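Local coordinates for protein peptidoglycan D,D-transpeptidase FtsI (Yersinia pestis, PDB 6SYN) that probably cross-links peptidoglycan strands during cell division as a class B penicillin-binding transpeptidase, the enzyme type inhibited by beta-lactams, at residues 93-96 against 97-101; 181-184 against 185-189; 259-262 against 263-267; 350-354 against 355-359; 412-415 against 416-419. One frame throughout, in Å; residues are numbered along the deposited sequence.

Contact 1 (93-96 against 97-101); sequences GDYI and RKLKL
G93 O and D94 O take the amides of R97 and K98, the closing i to i+4 bonds of helix 90-97, and the chain then leaves through a type I beta turn from R97 to K100. R97 N meets G93 O at 3.3 Å. K98 N stands 3.2 Å from D94 O, with an N-H...O angle of 140°. The spacing then shortens: L99 N bonds to I96 O at 3.3 Å, three residues back and from above the carbonyl plane, and K100 N returns to R97 O inside the turn. K100 has positive phi, which marks the helix end. Further out, the D94 carboxylate lies near R97 and K98 at more than salt-bridge distance: its OD2 is 4.2 Å from K98 NZ, and it touches the aliphatic CE of the lysine instead. I96 packs inward on L62 and on I104 and L106, joining the helix end to helix 54-62 and strand 104-113 of the dimerisation domain. L99 has CG anti to its carbonyl carbon (chi1 -72°), which swings the side chain back over the last turn. There L99 CG lies 3.3 Å from Y95 O, and L99 CD1 reaches Y95 CE2 at 4.5 Å.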
loop_
_atom_site.group_PDB
_atom_site.type_symbol
_atom_site.label_atom_id
_atom_site.label_comp_id
_atom_site.label_asym_id
_atom_site.label_seq_id
_atom_site.Cartn_x
_atom_site.Cartn_y
_atom_site.Cartn_z
ATOM N N GLY A 93 9.813 -28.680 -26.792
ATOM C CA GLY A 93 10.162 -27.642 -27.786
ATOM C C GLY A 93 10.559 -28.240 -29.124
ATOM O O GLY A 93 10.205 -27.655 -30.161
ATOM N N ASP A 94 11.256 -29.378 -29.103
ATOM C CA ASP A 94 11.702 -30.119 -30.313
ATOM C C ASP A 94 10.488 -30.773 -30.988
ATOM O O ASP A 94 10.477 -30.841 -32.231
ATOM C CB ASP A 94 12.783 -31.146 -29.956
ATOM C CG ASP A 94 13.679 -31.542 -31.117
ATOM O OD1 ASP A 94 14.307 -30.632 -31.712
ATOM O OD2 ASP A 94 13.745 -32.756 -31.414
ATOM N N TYR A 95 9.515 -31.243 -30.201
ATOM C CA TYR A 95 8.325 -32.008 -30.669
ATOM C C TYR A 95 7.334 -31.050 -31.340
ATOM O O TYR A 95 6.758 -31.429 -32.374
ATOM C CB TYR A 95 7.729 -32.788 -29.491
ATOM C CG TYR A 95 6.419 -33.505 -29.710
ATOM C CD1 TYR A 95 6.373 -34.811 -30.178
ATOM C CD2 TYR A 95 5.218 -32.910 -29.352
ATOM C CE1 TYR A 95 5.169 -35.485 -30.329
ATOM C CE2 TYR A 95 4.006 -33.569 -29.496
ATOM C CZ TYR A 95 3.980 -34.863 -29.984
ATOM O OH TYR A 95 2.783 -35.506 -30.123
ATOM N N ILE A 96 7.155 -29.851 -30.775
ATOM C CA ILE A 96 6.284 -28.773 -31.339
ATOM C C ILE A 96 6.893 -28.284 -32.658
ATOM O O ILE A 96 6.127 -28.030 -33.594
ATOM C CB ILE A 96 6.085 -27.614 -30.341
ATOM C CG1 ILE A 96 5.404 -28.075 -29.048
ATOM C CG2 ILE A 96 5.318 -26.472 -30.994
ATOM C CD1 ILE A 96 5.556 -27.108 -27.887
ATOM N N ARG A 97 8.219 -28.137 -32.718
ATOM C CA ARG A 97 8.961 -27.754 -33.953
ATOM C C ARG A 97 8.660 -28.777 -35.063
ATOM O O ARG A 97 8.364 -28.349 -36.199
ATOM C CB ARG A 97 10.464 -27.666 -33.658
ATOM C CG ARG A 97 11.298 -27.003 -34.748
ATOM C CD ARG A 97 12.790 -27.117 -34.472
ATOM N NE ARG A 97 13.125 -26.618 -33.142
ATOM C CZ ARG A 97 13.456 -25.358 -32.843
ATOM N NH1 ARG A 97 13.525 -24.427 -33.784
ATOM N NH2 ARG A 97 13.718 -25.035 -31.585
ATOM N N LYS A 98 8.703 -30.075 -34.732
ATOM C CA LYS A 98 8.599 -31.212 -35.689
ATOM C C LYS A 98 7.145 -31.408 -36.139
ATOM O O LYS A 98 6.926 -32.222 -37.065
ATOM C CB LYS A 98 9.159 -32.493 -35.057
ATOM C CG LYS A 98 10.542 -32.898 -35.555
ATOM C CD LYS A 98 11.508 -33.299 -34.464
ATOM C CE LYS A 98 12.793 -32.502 -34.512
ATOM N NZ LYS A 98 13.706 -32.984 -35.572
ATOM N N LEU A 99 6.194 -30.706 -35.508
ATOM C CA LEU A 99 4.760 -30.706 -35.907
ATOM C C LEU A 99 4.581 -29.891 -37.193
ATOM O O LEU A 99 3.594 -30.148 -37.904
ATOM C CB LEU A 99 3.903 -30.145 -34.767
ATOM C CG LEU A 99 3.740 -31.056 -33.551
ATOM C CD1 LEU A 99 2.921 -30.371 -32.465
ATOM C CD2 LEU A 99 3.099 -32.382 -33.944
ATOM N N LYS A 100 5.505 -28.962 -37.473
ATOM C CA LYS A 100 5.553 -28.115 -38.701
ATOM C C LYS A 100 4.232 -27.351 -38.851
ATOM O O LYS A 100 3.779 -27.156 -39.998
ATOM C CB LYS A 100 5.848 -28.967 -39.940
ATOM C CG LYS A 100 7.038 -29.908 -39.809
ATOM C CD LYS A 100 7.757 -30.185 -41.117
ATOM C CE LYS A 100 9.059 -29.422 -41.252
ATOM N NZ LYS A 100 8.860 -27.958 -41.123
ATOM N N LEU A 101 3.639 -26.935 -37.728
ATOM C CA LEU A 101 2.376 -26.158 -37.705
ATOM C C LEU A 101 2.682 -24.730 -38.142
ATOM O O LEU A 101 3.509 -24.053 -37.532
ATOM C CB LEU A 101 1.778 -26.204 -36.298
ATOM C CG LEU A 101 1.072 -27.509 -35.938
ATOM C CD1 LEU A 101 0.853 -27.613 -34.438
ATOM C CD2 LEU A 101 -0.250 -27.626 -36.679
#

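Contact 2 (181-184 against 185-189); sequences VDER and LQALV. With ACT (acetate ion), chain C.
D182 lies against L185 and R184 at the start of helix 183-199, and its side chain meets both. CB rests 3.9 Å from L185 CG, the apolar part of the two crossing chains. CG is anti to the backbone N (chi1 -175°), which carries the carboxylate over the first helical turn beside R184. There OD1 accepts a weak capping bond from R184 N at 3.1 Å and a second weak one from R184 NE; R25 NH1 adds a long, weak ion pair. OD2 makes the firmer link: through its syn lone pair it takes R184 NH2 at 2.8 Å, a salt bridge tilted 16° from the guanidinium plane. The bend of R184 at chi3 (-55°) brings the guanidinium back beside D182. At the edge of the same guanidinium, in its plane, an acetate ion, probably from the crystallisation liquor, receives NH1 at 3.3 Å. The backbone O of D182 accepts Q186 N at 2.8 Å in the carbonyl plane. E183 O then takes A187 N at 2.8 Å, continuing the helix. NE2 of Q186 bonds outside the segments, to M220 O and V119 O, and L185 packs on T505 of helix 492-505. The whole is an aspartate N-cap, clamped by an arginine of the first turn.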
loop_
_atom_site.group_PDB
_atom_site.type_symbol
_atom_site.label_atom_id
_atom_site.label_comp_id
_atom_site.label_asym_id
_atom_site.label_seq_id
_atom_site.Cartn_x
_atom_site.Cartn_y
_atom_site.Cartn_z
ATOM N N VAL A 181 13.150 -2.586 -0.002
ATOM C CA VAL A 181 12.137 -3.572 0.484
ATOM C C VAL A 181 12.843 -4.831 1.010
ATOM O O VAL A 181 13.969 -5.113 0.561
ATOM C CB VAL A 181 11.140 -3.887 -0.648
ATOM C CG1 VAL A 181 10.273 -5.104 -0.363
ATOM C CG2 VAL A 181 10.275 -2.680 -0.962
ATOM N N ASP A 182 12.208 -5.552 1.941
ATOM C CA ASP A 182 12.692 -6.855 2.478
ATOM C C ASP A 182 11.667 -7.923 2.073
ATOM O O ASP A 182 10.469 -7.706 2.348
ATOM C CB ASP A 182 12.939 -6.766 3.990
ATOM C CG ASP A 182 13.550 -8.012 4.617
ATOM O OD1 ASP A 182 13.297 -9.116 4.100
ATOM O OD2 ASP A 182 14.281 -7.871 5.622
ATOM N N GLU A 183 12.111 -9.002 1.413
ATOM C CA GLU A 183 11.224 -10.051 0.827
ATOM C C GLU A 183 10.468 -10.769 1.954
ATOM O O GLU A 183 9.257 -11.009 1.773
ATOM C CB GLU A 183 12.011 -11.028 -0.057
ATOM C CG GLU A 183 11.410 -12.430 -0.149
ATOM C CD GLU A 183 10.034 -12.509 -0.793
ATOM O OE1 GLU A 183 9.676 -11.556 -1.503
ATOM O OE2 GLU A 183 9.318 -13.516 -0.582
ATOM N N ARG A 184 11.153 -11.105 3.054
ATOM C CA ARG A 184 10.555 -11.759 4.250
ATOM C C ARG A 184 9.400 -10.904 4.780
ATOM O O ARG A 184 8.361 -11.486 5.162
ATOM C CB ARG A 184 11.578 -11.928 5.380
ATOM C CG ARG A 184 12.698 -12.925 5.112
ATOM C CD ARG A 184 13.768 -12.861 6.191
ATOM N NE ARG A 184 14.272 -11.499 6.339
ATOM C CZ ARG A 184 14.887 -10.996 7.412
ATOM N NH1 ARG A 184 15.100 -11.734 8.490
ATOM N NH2 ARG A 184 15.277 -9.732 7.400
ATOM N N LEU A 185 9.593 -9.583 4.843
ATOM C CA LEU A 185 8.627 -8.626 5.447
ATOM C C LEU A 185 7.506 -8.333 4.441
ATOM O O LEU A 185 6.354 -8.188 4.882
ATOM C CB LEU A 185 9.352 -7.345 5.878
ATOM C CG LEU A 185 10.481 -7.497 6.902
ATOM C CD1 LEU A 185 10.901 -6.137 7.436
ATOM C CD2 LEU A 185 10.093 -8.403 8.064
ATOM N N GLN A 186 7.818 -8.269 3.142
ATOM C CA GLN A 186 6.794 -8.142 2.067
ATOM C C GLN A 186 5.897 -9.388 2.087
ATOM O O GLN A 186 4.659 -9.235 1.971
ATOM C CB GLN A 186 7.449 -7.936 0.699
ATOM C CG GLN A 186 6.444 -7.689 -0.424
ATOM C CD GLN A 186 5.850 -6.302 -0.406
ATOM O OE1 GLN A 186 6.197 -5.463 0.421
ATOM N NE2 GLN A 186 4.939 -6.046 -1.333
ATOM N N ALA A 187 6.501 -10.570 2.240
ATOM C CA ALA A 187 5.810 -11.878 2.322
ATOM C C ALA A 187 4.853 -11.865 3.518
ATOM O O ALA A 187 3.676 -12.233 3.330
ATOM C CB ALA A 187 6.814 -12.999 2.422
ATOM N N LEU A 188 5.336 -11.431 4.689
ATOM C CA LEU A 188 4.524 -11.335 5.931
ATOM C C LEU A 188 3.414 -10.300 5.741
ATOM O O LEU A 188 2.248 -10.613 6.031
ATOM C CB LEU A 188 5.398 -10.936 7.120
ATOM C CG LEU A 188 4.604 -10.556 8.368
ATOM C CD1 LEU A 188 3.775 -11.739 8.850
ATOM C CD2 LEU A 188 5.512 -10.044 9.469
ATOM N N VAL A 189 3.777 -9.093 5.319
ATOM C CA VAL A 189 2.805 -7.985 5.095
ATOM C C VAL A 189 1.723 -8.478 4.126
ATOM O O VAL A 189 0.552 -8.518 4.532
ATOM C CB VAL A 189 3.502 -6.706 4.592
ATOM C CG1 VAL A 189 2.508 -5.711 4.017
ATOM C CG2 VAL A 189 4.321 -6.053 5.694
HETATM C C ACT C . 17.778 -10.030 10.355
HETATM O O ACT C . 16.596 -9.747 10.640
HETATM O OXT ACT C . 18.636 -9.176 10.045
HETATM C CH3 ACT C . 18.203 -11.509 10.382
#

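Contact 3 (259-262 against 263-267); sequences VMTA and LQHGV
V259 and L263 lie side by side one turn apart, CG1 of the valine 3.9 Å from CD1 of the leucine. On another face of the helix T261 and H265 pair in the same manner: T261 CG2, anti to the backbone N, runs alongside the imidazole and meets H265 CD2 at 3.7 Å. Behind these side chains stand the backbone bonds that space them. L263 N bonds to V259 O at 3.1 Å, and Q264 N meets M260 O in the carbonyl plane at an N-H...O angle of 169°. The last regular bond brings H265 N to 2.9 Å from T261 O. T261 OG1 is engaged elsewhere, bonding to M257 O within the helix and to T324 OG1 of helix 319-327. Further out, V259 packs on V297 and L301 of helix 297-303, while H265 and V267 lie against M316. At the helix end G266 turns the chain with phi 64°. Its amide returns to L263 O at 3.0 Å, and V267 N reaches A262 O at 2.9 Å, nearly along the C=O axis. A262 CB and V267 CB touch across the turn. Paired bonds and positive phi make a Schellman motif, closing the helix that starts at pocket residue K255, consistent with the family's SxxK motif.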
loop_
_atom_site.group_PDB
_atom_site.type_symbol
_atom_site.label_atom_id
_atom_site.label_comp_id
_atom_site.label_asym_id
_atom_site.label_seq_id
_atom_site.Cartn_x
_atom_site.Cartn_y
_atom_site.Cartn_z
ATOM N N VAL A 259 -4.160 16.749 18.146
ATOM C CA VAL A 259 -3.720 16.778 19.571
ATOM C C VAL A 259 -2.372 17.500 19.645
ATOM O O VAL A 259 -2.209 18.338 20.542
ATOM C CB VAL A 259 -3.660 15.359 20.170
ATOM C CG1 VAL A 259 -2.959 15.330 21.519
ATOM C CG2 VAL A 259 -5.052 14.761 20.285
ATOM N N MET A 260 -1.458 17.211 18.717
ATOM C CA MET A 260 -0.107 17.830 18.669
ATOM C C MET A 260 -0.245 19.349 18.499
ATOM O O MET A 260 0.348 20.090 19.304
ATOM C CB MET A 260 0.733 17.242 17.529
ATOM C CG MET A 260 1.283 15.859 17.848
ATOM S SD MET A 260 1.944 14.988 16.405
ATOM C CE MET A 260 2.332 13.399 17.135
ATOM N N THR A 261 -1.014 19.796 17.508
ATOM C CA THR A 261 -1.225 21.235 17.202
ATOM C C THR A 261 -1.766 21.946 18.449
ATOM O O THR A 261 -1.204 22.987 18.822
ATOM C CB THR A 261 -2.151 21.410 15.991
ATOM O OG1 THR A 261 -1.655 20.579 14.942
ATOM C CG2 THR A 261 -2.222 22.838 15.497
ATOM N N ALA A 262 -2.816 21.395 19.064
ATOM C CA ALA A 262 -3.548 21.994 20.205
ATOM C C ALA A 262 -2.616 22.141 21.414
ATOM O O ALA A 262 -2.716 23.166 22.110
ATOM C CB ALA A 262 -4.760 21.157 20.534
ATOM N N LEU A 263 -1.746 21.157 21.655
ATOM C CA LEU A 263 -0.711 21.216 22.722
ATOM C C LEU A 263 0.239 22.393 22.449
ATOM O O LEU A 263 0.412 23.227 23.360
ATOM C CB LEU A 263 0.031 19.875 22.792
ATOM C CG LEU A 263 -0.774 18.702 23.355
ATOM C CD1 LEU A 263 -0.032 17.387 23.183
ATOM C CD2 LEU A 263 -1.106 18.918 24.819
ATOM N N GLN A 264 0.801 22.483 21.237
ATOM C CA GLN A 264 1.758 23.555 20.840
ATOM C C GLN A 264 1.097 24.932 20.957
ATOM O O GLN A 264 1.773 25.862 21.420
ATOM C CB GLN A 264 2.254 23.372 19.407
ATOM C CG GLN A 264 3.248 24.442 18.982
ATOM C CD GLN A 264 4.244 23.916 17.980
ATOM O OE1 GLN A 264 5.346 23.501 18.336
ATOM N NE2 GLN A 264 3.854 23.916 16.715
ATOM N N HIS A 265 -0.163 25.060 20.531
ATOM C CA HIS A 265 -0.933 26.334 20.531
ATOM C C HIS A 265 -1.404 26.678 21.950
ATOM O O HIS A 265 -2.062 27.719 22.102
ATOM C CB HIS A 265 -2.111 26.248 19.548
ATOM C CG HIS A 265 -1.740 26.490 18.124
ATOM N ND1 HIS A 265 -2.266 27.540 17.397
ATOM C CD2 HIS A 265 -0.909 25.832 17.287
ATOM C CE1 HIS A 265 -1.779 27.512 16.170
ATOM N NE2 HIS A 265 -0.946 26.474 16.078
ATOM N N GLY A 266 -1.100 25.833 22.941
ATOM C CA GLY A 266 -1.458 26.041 24.358
ATOM C C GLY A 266 -2.964 26.044 24.574
ATOM O O GLY A 266 -3.411 26.573 25.608
ATOM N N VAL A 267 -3.723 25.465 23.642
ATOM C CA VAL A 267 -5.212 25.366 23.698
ATOM C C VAL A 267 -5.598 24.424 24.848
ATOM O O VAL A 267 -6.636 24.674 25.502
ATOM C CB VAL A 267 -5.762 24.896 22.338
ATOM C CG1 VAL A 267 -7.153 24.290 22.435
ATOM C CG2 VAL A 267 -5.738 26.024 21.322
#

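Contact 4 (350-354 against 355-359); sequences QRWSD and IERAT
E356 OE1 has two partners, the amide of S353 and K349 NZ, the second a salt bridge. S353 N meets OE1 at 3.1 Å in a nearly straight bond (169°), although the donor stands above the carboxylate plane. In return E356 N gives a weak, longer bond of 3.4 Å to S353 OG. This exchange is a capping box, with S353 as N-cap of helix 354-360. It depends on the serine torsion, which sets OG between its own backbone N and carbonyl carbon (chi1 61°), and on the glutamate chain, which reaches back toward the start of the helix and is extended beyond CG. The helix itself begins with R357 N on S353 O at 3.1 Å and A358 N on D354 O. Alongside, D354 and R357 point the same way, their carboxylate and guanidinium planes 87° apart. D354 OD1 makes a salt bridge with R357 NH1 at 3.4 Å, a length at which the hydrogen bond within it is weak; R357 NH2 is held by M316 O. W352 turns its edge to the helix backbone, CE3 lying 3.7 Å from E356 C, and W352 CB touches R357 CG at 3.7 Å. K349 also makes a cation-pi contact with W352. The lysine and the capping amide would together be expected to favour a charged carboxylate on E356.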
loop_
_atom_site.group_PDB
_atom_site.type_symbol
_atom_site.label_atom_id
_atom_site.label_comp_id
_atom_site.label_asym_id
_atom_site.label_seq_id
_atom_site.Cartn_x
_atom_site.Cartn_y
_atom_site.Cartn_z
ATOM N N GLN A 350 -8.460 29.805 1.700
ATOM C CA GLN A 350 -8.008 30.753 2.756
ATOM C C GLN A 350 -9.178 31.159 3.664
ATOM O O GLN A 350 -8.957 32.020 4.538
ATOM C CB GLN A 350 -7.399 32.006 2.117
ATOM C CG GLN A 350 -6.365 31.715 1.036
ATOM C CD GLN A 350 -5.122 31.051 1.579
ATOM O OE1 GLN A 350 -4.556 31.486 2.579
ATOM N NE2 GLN A 350 -4.674 29.996 0.913
ATOM N N ARG A 351 -10.366 30.572 3.475
ATOM C CA ARG A 351 -11.618 30.984 4.163
ATOM C C ARG A 351 -12.495 29.751 4.411
ATOM O O ARG A 351 -13.314 29.414 3.535
ATOM C CB ARG A 351 -12.353 32.030 3.320
ATOM C CG ARG A 351 -13.621 32.581 3.959
ATOM C CD ARG A 351 -14.835 32.398 3.063
ATOM N NE ARG A 351 -14.601 32.886 1.703
ATOM C CZ ARG A 351 -15.236 32.466 0.600
ATOM N NH1 ARG A 351 -16.170 31.530 0.664
ATOM N NH2 ARG A 351 -14.924 32.988 -0.575
ATOM N N TRP A 352 -12.329 29.117 5.574
ATOM C CA TRP A 352 -13.025 27.863 5.965
ATOM C C TRP A 352 -14.305 28.192 6.732
ATOM O O TRP A 352 -14.276 29.138 7.541
ATOM C CB TRP A 352 -12.120 26.996 6.840
ATOM C CG TRP A 352 -10.910 26.425 6.172
ATOM C CD1 TRP A 352 -9.902 27.096 5.541
ATOM C CD2 TRP A 352 -10.547 25.034 6.146
ATOM N NE1 TRP A 352 -8.953 26.214 5.099
ATOM C CE2 TRP A 352 -9.320 24.942 5.456
ATOM C CE3 TRP A 352 -11.146 23.864 6.628
ATOM C CZ2 TRP A 352 -8.686 23.720 5.236
ATOM C CZ3 TRP A 352 -10.515 22.658 6.413
ATOM C CH2 TRP A 352 -9.302 22.591 5.728
ATOM N N SER A 353 -15.366 27.411 6.513
ATOM C CA SER A 353 -16.559 27.345 7.397
ATOM C C SER A 353 -16.184 26.564 8.659
ATOM O O SER A 353 -15.188 25.820 8.630
ATOM C CB SER A 353 -17.748 26.735 6.699
ATOM O OG SER A 353 -17.481 25.399 6.296
ATOM N N ASP A 354 -16.958 26.743 9.725
ATOM C CA ASP A 354 -16.714 26.142 11.062
ATOM C C ASP A 354 -16.895 24.618 10.984
ATOM O O ASP A 354 -16.134 23.902 11.663
ATOM C CB ASP A 354 -17.602 26.828 12.101
ATOM C CG ASP A 354 -17.174 28.256 12.398
ATOM O OD1 ASP A 354 -16.438 28.843 11.568
ATOM O OD2 ASP A 354 -17.573 28.767 13.460
ATOM N N ILE A 355 -17.850 24.141 10.179
ATOM C CA ILE A 355 -18.100 22.684 9.941
ATOM C C ILE A 355 -16.936 22.095 9.132
ATOM O O ILE A 355 -16.595 20.920 9.370
ATOM C CB ILE A 355 -19.469 22.419 9.266
ATOM C CG1 ILE A 355 -19.744 20.922 9.071
ATOM C CG2 ILE A 355 -19.602 23.165 7.942
ATOM C CD1 ILE A 355 -19.581 20.071 10.313
ATOM N N GLU A 356 -16.346 22.864 8.212
ATOM C CA GLU A 356 -15.199 22.398 7.386
ATOM C C GLU A 356 -13.993 22.178 8.307
ATOM O O GLU A 356 -13.417 21.075 8.266
ATOM C CB GLU A 356 -14.930 23.372 6.240
ATOM C CG GLU A 356 -15.859 23.139 5.059
ATOM C CD GLU A 356 -15.929 24.248 4.023
ATOM O OE1 GLU A 356 -15.334 25.325 4.253
ATOM O OE2 GLU A 356 -16.577 24.027 2.981
ATOM N N ARG A 357 -13.674 23.172 9.141
ATOM C CA ARG A 357 -12.614 23.120 10.187
ATOM C C ARG A 357 -12.790 21.870 11.058
ATOM O O ARG A 357 -11.795 21.151 11.261
ATOM C CB ARG A 357 -12.656 24.398 11.029
ATOM C CG ARG A 357 -12.200 25.634 10.264
ATOM C CD ARG A 357 -12.678 26.931 10.878
ATOM N NE ARG A 357 -11.939 27.250 12.087
ATOM C CZ ARG A 357 -12.202 28.276 12.886
ATOM N NH1 ARG A 357 -13.202 29.099 12.611
ATOM N NH2 ARG A 357 -11.461 28.477 13.962
ATOM N N ALA A 358 -14.009 21.622 11.546
ATOM C CA ALA A 358 -14.370 20.445 12.373
ATOM C C ALA A 358 -14.079 19.149 11.601
ATOM O O ALA A 358 -13.322 18.311 12.112
ATOM C CB ALA A 358 -15.820 20.520 12.789
ATOM N N THR A 359 -14.655 18.985 10.412
ATOM C CA THR A 359 -14.530 17.740 9.605
ATOM C C THR A 359 -13.050 17.474 9.287
ATOM O O THR A 359 -12.665 16.288 9.278
ATOM C CB THR A 359 -15.414 17.796 8.355
ATOM O OG1 THR A 359 -15.151 19.025 7.678
ATOM C CG2 THR A 359 -16.884 17.689 8.693
#

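Contact 5 (412-415 against 416-419)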
loop_
_atom_site.group_PDB
_atom_site.type_symbol
_atom_site.label_atom_id
_atom_site.label_comp_id
_atom_site.label_asym_id
_atom_site.label_seq_id
_atom_site.Cartn_x
_atom_site.Cartn_y
_atom_site.Cartn_z
ATOM N N VAL A 412 2.418 12.571 22.831
ATOM C CA VAL A 412 1.249 12.166 21.992
ATOM C C VAL A 412 1.423 10.709 21.554
ATOM O O VAL A 412 0.411 9.984 21.517
ATOM C CB VAL A 412 1.042 13.106 20.789
ATOM C CG1 VAL A 412 -0.057 12.610 19.862
ATOM C CG2 VAL A 412 0.742 14.522 21.251
ATOM N N VAL A 413 2.647 10.284 21.238
ATOM C CA VAL A 413 2.929 8.844 20.981
ATOM C C VAL A 413 2.516 8.072 22.240
ATOM O O VAL A 413 1.793 7.068 22.094
ATOM C CB VAL A 413 4.392 8.585 20.569
ATOM C CG1 VAL A 413 4.700 7.098 20.493
ATOM C CG2 VAL A 413 4.730 9.244 19.238
ATOM N N HIS A 414 2.902 8.537 23.435
ATOM C CA HIS A 414 2.545 7.863 24.714
ATOM C C HIS A 414 1.018 7.809 24.863
ATOM O O HIS A 414 0.520 6.748 25.279
ATOM C CB HIS A 414 3.217 8.495 25.943
ATOM C CG HIS A 414 2.810 7.807 27.205
ATOM N ND1 HIS A 414 1.784 8.273 28.006
ATOM C CD2 HIS A 414 3.228 6.652 27.770
ATOM C CE1 HIS A 414 1.610 7.454 29.026
ATOM N NE2 HIS A 414 2.481 6.452 28.905
ATOM N N MET A 415 0.308 8.897 24.528
ATOM C CA MET A 415 -1.184 8.952 24.483
ATOM C C MET A 415 -1.730 7.861 23.549
ATOM O O MET A 415 -2.770 7.256 23.885
ATOM C CB MET A 415 -1.686 10.309 23.983
ATOM C CG MET A 415 -1.752 11.367 25.060
ATOM S SD MET A 415 -2.083 12.991 24.350
ATOM C CE MET A 415 -1.872 14.022 25.801
ATOM N N MET A 416 -1.057 7.618 22.421
ATOM C CA MET A 416 -1.528 6.678 21.366
ATOM C C MET A 416 -1.418 5.219 21.842
ATOM O O MET A 416 -2.037 4.359 21.186
ATOM C CB MET A 416 -0.742 6.879 20.065
ATOM C CG MET A 416 -1.194 8.101 19.290
ATOM S SD MET A 416 0.101 8.762 18.216
ATOM C CE MET A 416 0.130 7.535 16.910
ATOM N N GLU A 417 -0.692 4.953 22.940
ATOM C CA GLU A 417 -0.562 3.600 23.558
ATOM C C GLU A 417 -1.915 3.150 24.109
ATOM O O GLU A 417 -2.150 1.932 24.219
ATOM C CB GLU A 417 0.452 3.611 24.698
ATOM C CG GLU A 417 1.858 3.921 24.231
ATOM C CD GLU A 417 2.963 3.361 25.102
ATOM O OE1 GLU A 417 3.916 4.101 25.372
ATOM O OE2 GLU A 417 2.868 2.187 25.496
ATOM N N SER A 418 -2.747 4.129 24.454
ATOM C CA SER A 418 -4.099 3.980 25.046
ATOM C C SER A 418 -5.044 3.234 24.095
ATOM O O SER A 418 -6.008 2.620 24.590
ATOM C CB SER A 418 -4.639 5.343 25.381
ATOM O OG SER A 418 -5.769 5.245 26.225
ATOM N N VAL A 419 -4.799 3.296 22.785
ATOM C CA VAL A 419 -5.746 2.799 21.747
ATOM C C VAL A 419 -5.716 1.263 21.738
ATOM O O VAL A 419 -6.787 0.670 21.538
ATOM C CB VAL A 419 -5.442 3.429 20.371
ATOM C CG1 VAL A 419 -6.364 2.912 19.273
ATOM C CG2 VAL A 419 -5.513 4.947 20.438
#
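H414 and E417 lie across one another where helix 406-416 passes into a 3-10 turn, ring and carboxylate planes turned 74° apart. With CG anti to the backbone N (chi1 179°), the imidazole presents its carbon CD2 to E417 OE1, at 3.6 Å. The charged end of the glutamate has its principal partner elsewhere: OE1 makes a salt bridge with R435 NH2. The aliphatic CB and CG of E417 lie against H414 O, CG at 3.3 Å from it. V412 and M416 form the apolar counterpart, crossing at an angle with V412 CG1 4.2 Å from M416 SD. M416 bends at chi3 and packs on Y377 and I380 of helix 370-381 and on A437 of strand 437-446, the strand that carries pocket residues T440, G441, T442 and K444; its side chain stays about 12 Å from the bound ligand. M415 takes a different direction, reaching V297, T298 and L301 of helix 297-303 and V259 of helix 255-264. The two methionines thus fill separate interfaces around one helix.

The backbone records a change of pitch beneath these side chains. It begins at M416 N, which is shared between V412 O, at 2.9 Å, and, weakly, V413 O. E417 N bonds to H414 O at 3.2 Å, with a weak second bond to V413 O. S418 N likewise goes three residues back, to M415 O at 3.2 Å, from above the carbonyl plane. The alpha-helix therefore tightens into a 3-10 turn as it ends. Chemically, the contact combines soft thioether packing with one buried carboxylate, whose charge R435 would be expected to offset.

Contact 1 stands apart in the dimerisation domain, its centre 68 to 75 Å from those of contacts 3, 4 and 5 in the transpeptidase domain; contact 2 lies nearer the middle of the chain. All five are helix ends. Contacts 2 and 4 are starts, where side chains cap amides and carry salt bridges; contacts 1, 3 and 5 are finishes, built mainly on backbone bonds and apolar packing, with a salt-bridged glutamate added in contact 5. Contact 5 is buried and contact 4 lies at the surface, while the other three are partly buried. Contacts 3 and 5 alone touch: V412 CG2 packs 3.5 Å from L263 CD1, joining helices 255-264 and 406-416 in one apolar core.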